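PDB 2RAU: putative esterase from Sulfolobus solfataricus P2, which is probably a lipase or related ester hydrolase of the alpha/beta-hydrolase superfamily and binds calcium ions in the crystal. Local coordinates for residues N18-E23 with N44-G49; Q65-S70 with S84-L89; A299-R304 with S319-L324; E303-Q308 with Y327-V332. One frame throughout, in Å; residues are numbered along the deposited sequence. Where two conformers were deposited one is given.

Interaction 1: N18-E23 with N44-G49; sequences NDQLIE and NLIGGG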
loop_
_atom_site.group_PDB
_atom_site.type_symbol
_atom_site.label_atom_id
_atom_site.label_comp_id
_atom_site.label_asym_id
_atom_site.label_seq_id
_atom_site.Cartn_x
_atom_site.Cartn_y
_atom_site.Cartn_z
ATOM N N ASN A 18 14.288 -13.521 6.900
ATOM C CA ASN A 18 14.612 -13.601 5.483
ATOM C C ASN A 18 16.022 -13.123 5.325
ATOM O O ASN A 18 16.277 -12.096 4.705
ATOM C CB ASN A 18 13.656 -12.719 4.686
ATOM C CG ASN A 18 12.223 -13.186 4.768
ATOM O OD1 ASN A 18 11.821 -13.998 3.955
ATOM N ND2 ASN A 18 11.454 -12.717 5.788
ATOM N N ASP A 19 16.979 -13.893 5.830
ATOM C CA ASP A 19 18.348 -13.371 5.880
ATOM C C ASP A 19 19.146 -13.410 4.553
ATOM O O ASP A 19 20.294 -12.962 4.504
ATOM C CB ASP A 19 19.140 -14.025 7.010
ATOM C CG ASP A 19 19.300 -15.487 6.830
ATOM O OD1 ASP A 19 19.243 -15.984 5.677
ATOM O OD2 ASP A 19 19.455 -16.161 7.873
ATOM N N GLN A 20 18.545 -13.947 3.492
ATOM C CA GLN A 20 19.118 -13.816 2.163
ATOM C C GLN A 20 18.761 -12.484 1.506
ATOM O O GLN A 20 19.282 -12.129 0.421
ATOM C CB GLN A 20 18.669 -14.999 1.296
ATOM C CG GLN A 20 19.428 -16.318 1.701
ATOM C CD GLN A 20 20.968 -16.058 2.007
ATOM O OE1 GLN A 20 21.370 -15.877 3.180
ATOM N NE2 GLN A 20 21.798 -15.987 0.947
ATOM N N LEU A 21 17.851 -11.764 2.137
ATOM C CA LEU A 21 17.377 -10.472 1.629
ATOM C C LEU A 21 17.912 -9.331 2.465
ATOM O O LEU A 21 17.998 -9.415 3.700
ATOM C CB LEU A 21 15.854 -10.404 1.604
ATOM C CG LEU A 21 15.146 -11.408 0.710
ATOM C CD1 LEU A 21 13.641 -11.221 0.861
ATOM C CD2 LEU A 21 15.624 -11.295 -0.742
ATOM N N ILE A 22 18.310 -8.242 1.816
ATOM C CA ILE A 22 18.815 -7.110 2.582
ATOM C C ILE A 22 18.019 -5.841 2.232
ATOM O O ILE A 22 17.463 -5.702 1.131
ATOM C CB ILE A 22 20.387 -6.968 2.493
ATOM C CG1 ILE A 22 20.790 -6.413 1.151
ATOM C CG2 ILE A 22 21.125 -8.336 2.819
ATOM C CD1 ILE A 22 20.802 -4.897 1.096
ATOM N N GLU A 23 17.919 -4.961 3.222
ATOM C CA GLU A 23 17.182 -3.711 3.127
ATOM C C GLU A 23 18.088 -2.486 3.272
ATOM O O GLU A 23 18.997 -2.460 4.071
ATOM C CB GLU A 23 16.128 -3.708 4.233
ATOM C CG GLU A 23 15.119 -2.587 4.168
ATOM C CD GLU A 23 14.136 -2.562 5.331
ATOM O OE1 GLU A 23 14.427 -3.128 6.424
ATOM O OE2 GLU A 23 13.073 -1.940 5.160
ATOM N N ASN A 44 16.734 -6.309 -1.858
ATOM C CA ASN A 44 17.379 -7.157 -2.850
ATOM C C ASN A 44 18.048 -8.327 -2.165
ATOM O O ASN A 44 18.271 -8.322 -0.964
ATOM C CB ASN A 44 18.372 -6.388 -3.758
ATOM C CG ASN A 44 19.457 -5.620 -2.990
ATOM O OD1 ASN A 44 19.320 -4.438 -2.754
ATOM N ND2 ASN A 44 20.507 -6.284 -2.621
ATOM N N LEU A 45 18.392 -9.311 -2.967
ATOM C CA LEU A 45 19.174 -10.443 -2.542
ATOM C C LEU A 45 20.576 -10.005 -2.188
ATOM O O LEU A 45 21.101 -9.059 -2.780
ATOM C CB LEU A 45 19.306 -11.420 -3.709
ATOM C CG LEU A 45 18.282 -12.484 -3.963
ATOM C CD1 LEU A 45 18.664 -13.192 -5.256
ATOM C CD2 LEU A 45 18.216 -13.499 -2.809
ATOM N N ILE A 46 21.181 -10.684 -1.215
ATOM C CA ILE A 46 22.568 -10.473 -0.859
ATOM C C ILE A 46 23.348 -10.630 -2.163
ATOM O O ILE A 46 23.100 -11.538 -2.964
ATOM C CB ILE A 46 23.096 -11.499 0.183
ATOM C CG1 ILE A 46 22.555 -11.233 1.576
ATOM C CG2 ILE A 46 24.604 -11.415 0.313
ATOM C CD1 ILE A 46 22.964 -12.329 2.546
ATOM N N GLY A 47 24.256 -9.728 -2.427
ATOM C CA GLY A 47 24.989 -9.862 -3.691
ATOM C C GLY A 47 24.308 -9.185 -4.870
ATOM O O GLY A 47 24.855 -9.197 -5.972
ATOM N N GLY A 48 23.120 -8.607 -4.647
ATOM C CA GLY A 48 22.471 -7.702 -5.608
ATOM C C GLY A 48 21.308 -8.244 -6.383
ATOM O O GLY A 48 21.204 -9.424 -6.633
ATOM N N GLY A 49 20.429 -7.344 -6.760
ATOM C CA GLY A 49 19.283 -7.654 -7.623
ATOM C C GLY A 49 19.430 -6.885 -8.927
ATOM O O GLY A 49 20.435 -6.180 -9.148
HETATM O O HOH W 1 18.557 -3.202 -0.595
#

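Interaction 2: Q65-S70 with S84-L89; sequences QLVTIS and SIVLYL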
loop_
_atom_site.group_PDB
_atom_site.type_symbol
_atom_site.label_atom_id
_atom_site.label_comp_id
_atom_site.label_asym_id
_atom_site.label_seq_id
_atom_site.Cartn_x
_atom_site.Cartn_y
_atom_site.Cartn_z
ATOM N N GLN A 65 5.649 -1.203 6.178
ATOM C CA GLN A 65 4.672 -2.258 6.290
ATOM C C GLN A 65 4.876 -3.313 5.224
ATOM O O GLN A 65 4.783 -4.508 5.520
ATOM C CB GLN A 65 3.253 -1.725 6.217
ATOM C CG GLN A 65 2.217 -2.759 6.618
ATOM C CD GLN A 65 0.827 -2.240 6.555
ATOM O OE1 GLN A 65 0.431 -1.533 5.618
ATOM N NE2 GLN A 65 0.048 -2.592 7.574
ATOM N N LEU A 66 5.172 -2.861 4.002
ATOM C CA LEU A 66 5.339 -3.751 2.850
ATOM C C LEU A 66 6.557 -4.627 2.878
ATOM O O LEU A 66 6.612 -5.637 2.174
ATOM C CB LEU A 66 5.271 -2.961 1.549
ATOM C CG LEU A 66 3.912 -2.845 0.866
ATOM C CD1 LEU A 66 2.686 -2.727 1.765
ATOM C CD2 LEU A 66 3.883 -1.903 -0.264
ATOM N N VAL A 67 7.534 -4.251 3.698
ATOM C CA VAL A 67 8.759 -5.021 3.839
ATOM C C VAL A 67 8.737 -5.829 5.132
ATOM O O VAL A 67 8.947 -7.011 5.118
ATOM C CB VAL A 67 10.049 -4.095 3.850
ATOM C CG1 VAL A 67 11.376 -4.911 3.984
ATOM C CG2 VAL A 67 10.074 -3.111 2.658
ATOM N N THR A 68 8.507 -5.168 6.256
ATOM C CA THR A 68 8.631 -5.836 7.528
ATOM C C THR A 68 7.352 -5.910 8.393
ATOM O O THR A 68 7.399 -6.422 9.519
ATOM C CB THR A 68 9.806 -5.238 8.368
ATOM O OG1 THR A 68 9.641 -3.836 8.455
ATOM C CG2 THR A 68 11.198 -5.555 7.763
ATOM N N ILE A 69 6.206 -5.473 7.874
ATOM C CA ILE A 69 4.946 -5.579 8.599
ATOM C C ILE A 69 5.121 -4.963 9.988
ATOM O O ILE A 69 4.751 -5.541 11.017
ATOM C CB ILE A 69 4.397 -7.038 8.646
ATOM C CG1 ILE A 69 4.770 -7.796 7.326
ATOM C CG2 ILE A 69 2.856 -7.048 8.793
ATOM C CD1 ILE A 69 4.313 -9.245 7.262
ATOM N N SER A 70 5.708 -3.767 9.966
ATOM C CA SER A 70 6.031 -3.015 11.147
ATOM C C SER A 70 5.720 -1.525 10.977
ATOM O O SER A 70 5.485 -1.047 9.842
ATOM C CB SER A 70 7.501 -3.282 11.480
ATOM O OG SER A 70 8.439 -2.797 10.517
ATOM N N SER A 84 4.553 -12.101 0.595
ATOM C CA SER A 84 4.884 -10.688 0.468
ATOM C C SER A 84 5.424 -10.403 -0.923
ATOM O O SER A 84 6.460 -10.913 -1.288
ATOM C CB SER A 84 5.895 -10.304 1.544
ATOM O OG SER A 84 6.452 -9.053 1.253
ATOM N N ILE A 85 4.690 -9.609 -1.705
ATOM C CA ILE A 85 5.110 -9.305 -3.087
ATOM C C ILE A 85 6.529 -8.722 -3.108
ATOM O O ILE A 85 7.319 -9.061 -3.992
ATOM C CB ILE A 85 4.059 -8.428 -3.850
ATOM C CG1 ILE A 85 4.340 -8.371 -5.357
ATOM C CG2 ILE A 85 3.917 -7.021 -3.297
ATOM C CD1 ILE A 85 4.556 -9.662 -6.013
ATOM N N VAL A 86 6.855 -7.844 -2.155
ATOM C CA VAL A 86 8.162 -7.197 -2.112
ATOM C C VAL A 86 9.267 -8.223 -1.929
ATOM O O VAL A 86 10.211 -8.290 -2.723
ATOM C CB VAL A 86 8.228 -6.067 -1.022
ATOM C CG1 VAL A 86 9.692 -5.623 -0.765
ATOM C CG2 VAL A 86 7.351 -4.884 -1.395
ATOM N N LEU A 87 9.136 -9.044 -0.900
ATOM C CA LEU A 87 10.130 -10.077 -0.580
ATOM C C LEU A 87 10.231 -11.182 -1.651
ATOM O O LEU A 87 11.307 -11.638 -1.998
ATOM C CB LEU A 87 9.854 -10.641 0.799
ATOM C CG LEU A 87 9.801 -9.651 2.000
ATOM C CD1 LEU A 87 9.641 -10.422 3.302
ATOM C CD2 LEU A 87 11.023 -8.725 2.141
ATOM N N TYR A 88 9.093 -11.582 -2.181
ATOM C CA TYR A 88 9.004 -12.578 -3.243
ATOM C C TYR A 88 9.722 -12.127 -4.504
ATOM O O TYR A 88 10.507 -12.882 -5.090
ATOM C CB TYR A 88 7.516 -12.842 -3.575
ATOM C CG TYR A 88 7.342 -13.966 -4.577
ATOM C CD1 TYR A 88 7.296 -15.298 -4.151
ATOM C CD2 TYR A 88 7.250 -13.717 -5.948
ATOM C CE1 TYR A 88 7.134 -16.329 -5.058
ATOM C CE2 TYR A 88 7.071 -14.762 -6.838
ATOM C CZ TYR A 88 7.023 -16.044 -6.388
ATOM O OH TYR A 88 6.841 -17.082 -7.254
ATOM N N LEU A 89 9.435 -10.910 -4.942
ATOM C CA LEU A 89 10.133 -10.394 -6.126
ATOM C C LEU A 89 11.625 -10.207 -5.861
ATOM O O LEU A 89 12.423 -10.489 -6.734
ATOM C CB LEU A 89 9.464 -9.139 -6.687
ATOM C CG LEU A 89 8.062 -9.276 -7.241
ATOM C CD1 LEU A 89 7.615 -7.878 -7.666
ATOM C CD2 LEU A 89 8.026 -10.308 -8.389
HETATM O O HOH W 2 5.213 -6.860 0.347
HETATM O O HOH W 3 6.635 -8.314 4.054
#

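Interaction 3: A299-R304 with S319-L324; sequences AFVSER and SEIILL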
loop_
_atom_site.group_PDB
_atom_site.type_symbol
_atom_site.label_atom_id
_atom_site.label_comp_id
_atom_site.label_asym_id
_atom_site.label_seq_id
_atom_site.Cartn_x
_atom_site.Cartn_y
_atom_site.Cartn_z
ATOM N N ALA A 299 -3.541 -6.282 -14.132
ATOM C CA ALA A 299 -4.435 -5.817 -13.075
ATOM C C ALA A 299 -5.078 -7.006 -12.417
ATOM O O ALA A 299 -5.647 -7.854 -13.085
ATOM C CB ALA A 299 -5.505 -4.857 -13.634
ATOM N N PHE A 300 -4.924 -7.099 -11.107
ATOM C CA PHE A 300 -5.579 -8.138 -10.312
ATOM C C PHE A 300 -6.801 -7.542 -9.597
ATOM O O PHE A 300 -6.713 -6.463 -9.024
ATOM C CB PHE A 300 -4.630 -8.718 -9.273
ATOM C CG PHE A 300 -3.463 -9.461 -9.859
ATOM C CD1 PHE A 300 -2.365 -8.769 -10.347
ATOM C CD2 PHE A 300 -3.436 -10.850 -9.879
ATOM C CE1 PHE A 300 -1.291 -9.444 -10.864
ATOM C CE2 PHE A 300 -2.352 -11.532 -10.384
ATOM C CZ PHE A 300 -1.274 -10.834 -10.858
ATOM N N VAL A 301 -7.927 -8.252 -9.635
ATOM C CA VAL A 301 -9.158 -7.753 -9.006
ATOM C C VAL A 301 -9.808 -8.835 -8.121
ATOM O O VAL A 301 -10.111 -9.926 -8.575
ATOM C CB VAL A 301 -10.130 -7.127 -10.069
ATOM C CG1 VAL A 301 -10.730 -8.194 -11.003
ATOM C CG2 VAL A 301 -11.207 -6.316 -9.392
ATOM N N SER A 302 -9.969 -8.517 -6.838
ATOM C CA SER A 302 -10.562 -9.422 -5.854
ATOM C C SER A 302 -12.074 -9.630 -6.152
ATOM O O SER A 302 -12.804 -8.678 -6.419
ATOM C CB SER A 302 -10.352 -8.908 -4.420
ATOM O OG SER A 302 -10.905 -7.623 -4.172
ATOM N N GLU A 303 -12.531 -10.878 -6.094
ATOM C CA GLU A 303 -13.949 -11.151 -6.311
ATOM C C GLU A 303 -14.859 -10.498 -5.279
ATOM O O GLU A 303 -15.935 -10.038 -5.624
ATOM C CB GLU A 303 -14.215 -12.661 -6.314
ATOM C CG GLU A 303 -15.610 -12.982 -6.767
ATOM C CD GLU A 303 -15.832 -14.453 -6.987
ATOM O OE1 GLU A 303 -15.255 -15.252 -6.231
ATOM O OE2 GLU A 303 -16.593 -14.802 -7.919
ATOM N N ARG A 304 -14.440 -10.471 -4.010
ATOM C CA ARG A 304 -15.348 -10.016 -2.921
ATOM C C ARG A 304 -15.289 -8.519 -2.625
ATOM O O ARG A 304 -16.002 -8.035 -1.762
ATOM C CB ARG A 304 -15.120 -10.823 -1.645
ATOM C CG ARG A 304 -15.306 -12.337 -1.838
ATOM C CD ARG A 304 -15.284 -13.097 -0.524
ATOM N NE ARG A 304 -16.403 -12.671 0.306
ATOM C CZ ARG A 304 -17.648 -13.129 0.200
ATOM N NH1 ARG A 304 -17.981 -14.113 -0.619
ATOM N NH2 ARG A 304 -18.579 -12.618 0.959
ATOM N N SER A 319 -4.137 -4.065 -21.053
ATOM C CA SER A 319 -4.332 -4.676 -19.772
ATOM C C SER A 319 -4.831 -6.115 -19.695
ATOM O O SER A 319 -5.852 -6.448 -20.250
ATOM C CB SER A 319 -5.194 -3.748 -18.926
ATOM O OG SER A 319 -4.657 -2.435 -18.947
ATOM N N GLU A 320 -4.063 -6.957 -19.005
ATOM C CA GLU A 320 -4.463 -8.309 -18.685
ATOM C C GLU A 320 -5.111 -8.169 -17.306
ATOM O O GLU A 320 -4.453 -7.700 -16.384
ATOM C CB GLU A 320 -3.241 -9.243 -18.631
ATOM C CG GLU A 320 -3.575 -10.676 -18.194
ATOM C CD GLU A 320 -2.387 -11.627 -18.247
ATOM O OE1 GLU A 320 -1.273 -11.176 -18.607
ATOM O OE2 GLU A 320 -2.583 -12.835 -17.937
ATOM N N ILE A 321 -6.386 -8.541 -17.191
ATOM C CA ILE A 321 -7.127 -8.498 -15.913
ATOM C C ILE A 321 -7.251 -9.915 -15.326
ATOM O O ILE A 321 -7.758 -10.815 -15.985
ATOM C CB ILE A 321 -8.539 -7.865 -16.098
ATOM C CG1 ILE A 321 -8.423 -6.355 -16.339
ATOM C CG2 ILE A 321 -9.424 -8.130 -14.894
ATOM C CD1 ILE A 321 -9.685 -5.721 -16.951
ATOM N N ILE A 322 -6.762 -10.102 -14.100
ATOM C CA ILE A 322 -6.836 -11.387 -13.403
ATOM C C ILE A 322 -7.893 -11.295 -12.302
ATOM O O ILE A 322 -7.790 -10.492 -11.395
ATOM C CB ILE A 322 -5.488 -11.780 -12.759
ATOM C CG1 ILE A 322 -4.322 -11.752 -13.788
ATOM C CG2 ILE A 322 -5.622 -13.122 -12.075
ATOM C CD1 ILE A 322 -4.443 -12.842 -14.797
ATOM N N LEU A 323 -8.939 -12.102 -12.379
ATOM C CA LEU A 323 -9.934 -12.139 -11.321
ATOM C C LEU A 323 -9.511 -13.183 -10.313
ATOM O O LEU A 323 -9.275 -14.337 -10.669
ATOM C CB LEU A 323 -11.314 -12.513 -11.866
ATOM C CG LEU A 323 -12.420 -12.784 -10.816
ATOM C CD1 LEU A 323 -12.810 -11.563 -10.013
ATOM C CD2 LEU A 323 -13.656 -13.383 -11.520
ATOM N N LEU A 324 -9.465 -12.771 -9.054
ATOM C CA LEU A 324 -9.074 -13.612 -7.913
ATOM C C LEU A 324 -10.334 -14.146 -7.200
ATOM O O LEU A 324 -10.932 -13.484 -6.360
ATOM C CB LEU A 324 -8.162 -12.809 -6.950
ATOM C CG LEU A 324 -6.815 -12.409 -7.583
ATOM C CD1 LEU A 324 -6.120 -11.357 -6.770
ATOM C CD2 LEU A 324 -5.950 -13.650 -7.805
#

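Interaction 4: E303-Q308 with Y327-V332; sequences ERFGIQ and YGHLDV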
loop_
_atom_site.group_PDB
_atom_site.type_symbol
_atom_site.label_atom_id
_atom_site.label_comp_id
_atom_site.label_asym_id
_atom_site.label_seq_id
_atom_site.Cartn_x
_atom_site.Cartn_y
_atom_site.Cartn_z
ATOM N N GLU A 303 -12.531 -10.878 -6.094
ATOM C CA GLU A 303 -13.949 -11.151 -6.311
ATOM C C GLU A 303 -14.859 -10.498 -5.279
ATOM O O GLU A 303 -15.935 -10.038 -5.624
ATOM C CB GLU A 303 -14.215 -12.661 -6.314
ATOM C CG GLU A 303 -15.610 -12.982 -6.767
ATOM C CD GLU A 303 -15.832 -14.453 -6.987
ATOM O OE1 GLU A 303 -15.255 -15.252 -6.231
ATOM O OE2 GLU A 303 -16.593 -14.802 -7.919
ATOM N N ARG A 304 -14.440 -10.471 -4.010
ATOM C CA ARG A 304 -15.348 -10.016 -2.921
ATOM C C ARG A 304 -15.289 -8.519 -2.625
ATOM O O ARG A 304 -16.002 -8.035 -1.762
ATOM C CB ARG A 304 -15.120 -10.823 -1.645
ATOM C CG ARG A 304 -15.306 -12.337 -1.838
ATOM C CD ARG A 304 -15.284 -13.097 -0.524
ATOM N NE ARG A 304 -16.403 -12.671 0.306
ATOM C CZ ARG A 304 -17.648 -13.129 0.200
ATOM N NH1 ARG A 304 -17.981 -14.113 -0.619
ATOM N NH2 ARG A 304 -18.579 -12.618 0.959
ATOM N N PHE A 305 -14.471 -7.786 -3.380
ATOM C CA PHE A 305 -14.293 -6.349 -3.161
ATOM C C PHE A 305 -14.035 -5.594 -4.448
ATOM O O PHE A 305 -14.771 -4.685 -4.792
ATOM C CB PHE A 305 -13.143 -6.120 -2.173
ATOM C CG PHE A 305 -12.849 -4.672 -1.890
ATOM C CD1 PHE A 305 -13.586 -3.978 -0.949
ATOM C CD2 PHE A 305 -11.832 -4.015 -2.564
ATOM C CE1 PHE A 305 -13.325 -2.664 -0.670
ATOM C CE2 PHE A 305 -11.566 -2.687 -2.301
ATOM C CZ PHE A 305 -12.314 -2.003 -1.357
ATOM N N GLY A 306 -12.975 -5.963 -5.156
ATOM C CA GLY A 306 -12.523 -5.193 -6.321
ATOM C C GLY A 306 -13.428 -5.192 -7.539
ATOM O O GLY A 306 -13.544 -4.169 -8.206
ATOM N N ILE A 307 -14.044 -6.329 -7.864
ATOM C CA ILE A 307 -14.909 -6.375 -9.043
ATOM C C ILE A 307 -16.079 -5.432 -8.870
ATOM O O ILE A 307 -16.549 -4.859 -9.819
ATOM C CB ILE A 307 -15.440 -7.793 -9.417
ATOM C CG1 ILE A 307 -16.231 -8.405 -8.276
ATOM C CG2 ILE A 307 -14.331 -8.711 -9.859
ATOM C CD1 ILE A 307 -16.972 -9.711 -8.645
ATOM N N GLN A 308 -16.523 -5.256 -7.642
ATOM C CA GLN A 308 -17.671 -4.409 -7.349
ATOM C C GLN A 308 -17.325 -2.908 -7.503
ATOM O O GLN A 308 -18.162 -2.096 -7.862
ATOM C CB GLN A 308 -18.162 -4.660 -5.891
ATOM C CG GLN A 308 -18.302 -6.152 -5.399
ATOM C CD GLN A 308 -18.737 -6.261 -3.908
ATOM N N TYR A 327 -11.446 -14.073 -3.168
ATOM C CA TYR A 327 -10.594 -13.160 -2.438
ATOM C C TYR A 327 -11.312 -11.950 -1.914
ATOM O O TYR A 327 -12.063 -11.299 -2.655
ATOM C CB TYR A 327 -9.462 -12.646 -3.357
ATOM C CG TYR A 327 -8.248 -13.527 -3.408
ATOM C CD1 TYR A 327 -8.355 -14.869 -3.757
ATOM C CD2 TYR A 327 -6.983 -13.015 -3.161
ATOM C CE1 TYR A 327 -7.229 -15.700 -3.829
ATOM C CE2 TYR A 327 -5.836 -13.843 -3.233
ATOM C CZ TYR A 327 -5.977 -15.185 -3.544
ATOM O OH TYR A 327 -4.886 -16.009 -3.556
ATOM N N GLY A 328 -11.041 -11.643 -0.659
ATOM C CA GLY A 328 -11.274 -10.307 -0.169
ATOM C C GLY A 328 -10.076 -9.436 -0.528
ATOM O O GLY A 328 -9.047 -9.918 -1.009
ATOM N N HIS A 329 -10.206 -8.144 -0.258
ATOM C CA HIS A 329 -9.192 -7.152 -0.593
ATOM C C HIS A 329 -7.817 -7.490 -0.062
ATOM O O HIS A 329 -6.810 -7.522 -0.808
ATOM C CB HIS A 329 -9.671 -5.786 -0.071
ATOM C CG HIS A 329 -8.869 -4.618 -0.557
ATOM N ND1 HIS A 329 -8.522 -4.442 -1.883
ATOM C CD2 HIS A 329 -8.423 -3.519 0.100
ATOM C CE1 HIS A 329 -7.873 -3.296 -2.013
ATOM N NE2 HIS A 329 -7.796 -2.720 -0.826
ATOM N N LEU A 330 -7.744 -7.745 1.242
ATOM C CA LEU A 330 -6.463 -7.985 1.865
ATOM C C LEU A 330 -5.829 -9.301 1.513
ATOM O O LEU A 330 -4.624 -9.436 1.711
ATOM C CB LEU A 330 -6.540 -7.799 3.361
ATOM C CG LEU A 330 -6.974 -6.408 3.896
ATOM C CD1 LEU A 330 -7.059 -6.433 5.425
ATOM C CD2 LEU A 330 -6.020 -5.332 3.442
ATOM N N ASP A 331 -6.620 -10.258 1.029
ATOM C CA ASP A 331 -6.070 -11.569 0.568
ATOM C C ASP A 331 -5.134 -11.417 -0.646
ATOM O O ASP A 331 -4.307 -12.280 -0.913
ATOM C CB ASP A 331 -7.199 -12.549 0.190
ATOM C CG ASP A 331 -8.037 -12.965 1.383
ATOM O OD1 ASP A 331 -7.441 -13.455 2.385
ATOM O OD2 ASP A 331 -9.291 -12.809 1.283
ATOM N N VAL A 332 -5.285 -10.322 -1.379
ATOM C CA VAL A 332 -4.400 -10.002 -2.517
ATOM C C VAL A 332 -2.923 -9.828 -2.095
ATOM O O VAL A 332 -1.995 -10.150 -2.848
ATOM C CB VAL A 332 -4.941 -8.763 -3.292
ATOM C CG1 VAL A 332 -4.052 -8.462 -4.530
ATOM C CG2 VAL A 332 -6.419 -9.031 -3.736
#

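Interaction 1: N18-E23 with N44-G49
I22 and N44 form an antiparallel hydrogen-bonded pair: I22 N donates to N44 O at 2.8 Å, and N44 N donates back to I22 O. Next along the ladder, L21 and L45 make a non-hydrogen-bonded pair whose methyls, L21 CD2 and L45 CD2, meet at 4.0 Å. I46 N then reaches Q20 O at 2.9 Å, as the first chain leaves its type I turn. The I46 side chain crosses that of I22 at about a right angle, I46 CG1 meeting I22 CG2.

N44 bends its amide forward over its own chain. CG sits between the backbone N and the carbonyl carbon (chi1 55°), and N44 ND2 donates to L45 O at 2.8 Å while lying 3.8 Å from I22 CG1. G48 N grips that oxygen from the opposite face, closing the type II turn L45 to G48, with G47 at positive phi. A water lies within bonding reach of both N44 OD1 and I22 O. An alanine here would probably leave L45 O without its side-chain donor and I22 CG1 without this neighbour.

Outward, L21 packs on helix 85-91 and I15. This is the open end of the beta hairpin of strands 21-29 and 37-45.

Interaction 2: Q65-S70 with S84-L89
V67 and V86 bring the backbones nearest, with V67 CA and V86 CA 6.4 Å apart, where the C-terminal end of helix 63-68 meets the first turn of helix 85-91. The small beta-branched side chains suit so close an approach: V67 CG2 rests against V86 CG1 at 4.3 Å. L66 also offers its CB to V86 CG2 at 4.1 Å, and V86 CB comes up to L66 O. Farther on, the isopropyl end of L87 faces V67 O, with L87 CD1 at 3.9 Å from that oxygen, while L87 CD2 meets V67 CG1.

Polar atoms of the two segments are bridged by water. One water donates to L66 O at 2.6 Å, lies 2.7 Å from S84 OG and accepts from V86 N; a second lies near V67 O and S84 OG, with L66 O farther off. Carbonyls of the last turn of one helix are thus bridged to the cap and an amide of the first turn of the next, a pairing that the two helix ends would probably favour electrostatically. S84 is the N-cap residue of helix 85-91: OG, anti to its own backbone N (chi1 166°), also accepts a weak bond from L87 N. A serine serves here because a single short hydroxyl can meet both waters and the helix. I69, with positive phi, marks where the first helix ends.

Both helices lie against the central sheet: V67, V86 and L87 pack on V43 of strand 37-45, L66 and V67 on T98, and V86 and L89 on V96 of strand 94-100. Beyond them, I85 and Y88 meet helix 338-353.

Interaction 3: A299-R304 with S319-L324
A299, V301 and E303 carry the backbone ladder to the neighbouring strand. A299 N donates to E320 O at 2.8 Å and A299 O accepts from I322 N at 2.7 Å; V301 repeats the pattern with I322 O and L324 N, and E303 N closes it on L324 O. A299, opposite I321, thus bonds the residues before and after it, as in any parallel ladder; the short strand axes lie 25° apart.

On the face bearing F300, I322 and L324, apolar residues pack under helix 338-353, F300 touching its V345 and V346. F300 CG, anti to the carbonyl carbon (chi1 -65°), sets the ring alongside I322, whose CG1 lies over one ring face, 4.3 Å from the F300 centroid. F300 CB separately touches L324 CD1 at 3.9 Å. An alanine in place of F300 would probably open a gap beside I322 and deprive V345 and V346 of their aromatic neighbour. On the other face L323 CD1 reaches V301 O at 3.5 Å and E303.

S302 OG turns instead to D177 and G306 N, and E303 OE1 to G326 N. Strand 297-302 lies between strands 170-176 and 320-324; helix 338-353 also packs on L324, and helix 306-309 on V301 and L323.

Interaction 4: E303-Q308 with Y327-V332
F305 and H329 meet obliquely, with ring centroids 4.3 Å apart and planes at 35°. F305 CE2 stands 3.5 Å above one face of the imidazole, offset toward its rim, and F305 CD2 comes within 3.4 Å of H329 ND1. In return H329 CB sits over a face of the phenyl ring as a CH-pi contact, 27° off the ring normal. An aromatic side chain suits F305, since its flat surface can meet the imidazole without competing for its nitrogens.

Those nitrogens bond to S152 OG through NE2 and to D177 OD2 through ND1, consistent with a Ser-His-Asp triad; Y333 meets H329 edge-to-face.

The backbones are tied by R304 N donating to Y327 O at 2.9 Å, an oxygen also flanked by R304 CB at 3.3 Å. Next in the chain, G328 N donates to D331 OD2 at 2.9 Å, using the anti lone pair of that oxygen and tying the carboxylate across the turn that holds H329; D331 OD1 is held by S260.

The contact joins the turn after strand 297-302 to the loop before helix 338-353. I307 packs on V301 and L323, V332 on S302 and L324, and L330 on helix 262-270.

Overall arrangement
From the N terminus, interaction 1 closes the hairpin of strands 21-29 and 37-45, and interaction 2 follows in series, closing the loop between helices 63-68 and 85-91. The two touch, as L21 CD1 and N18 ND2 pack against L87, so the antiparallel part of the sheet meets the helices lying on it. Interactions 3 and 4 come much later and interlock: their first segments overlap at E303 and R304, and their closing segments follow in the same order, so the loops cross. Interaction 3 pairs strands on the sheet that interaction 1 also reaches, about 19 Å away between nearest atoms, while interaction 4 links the turn after strand 297-302 to H329, the histidine of a possible Ser-His-Asp triad.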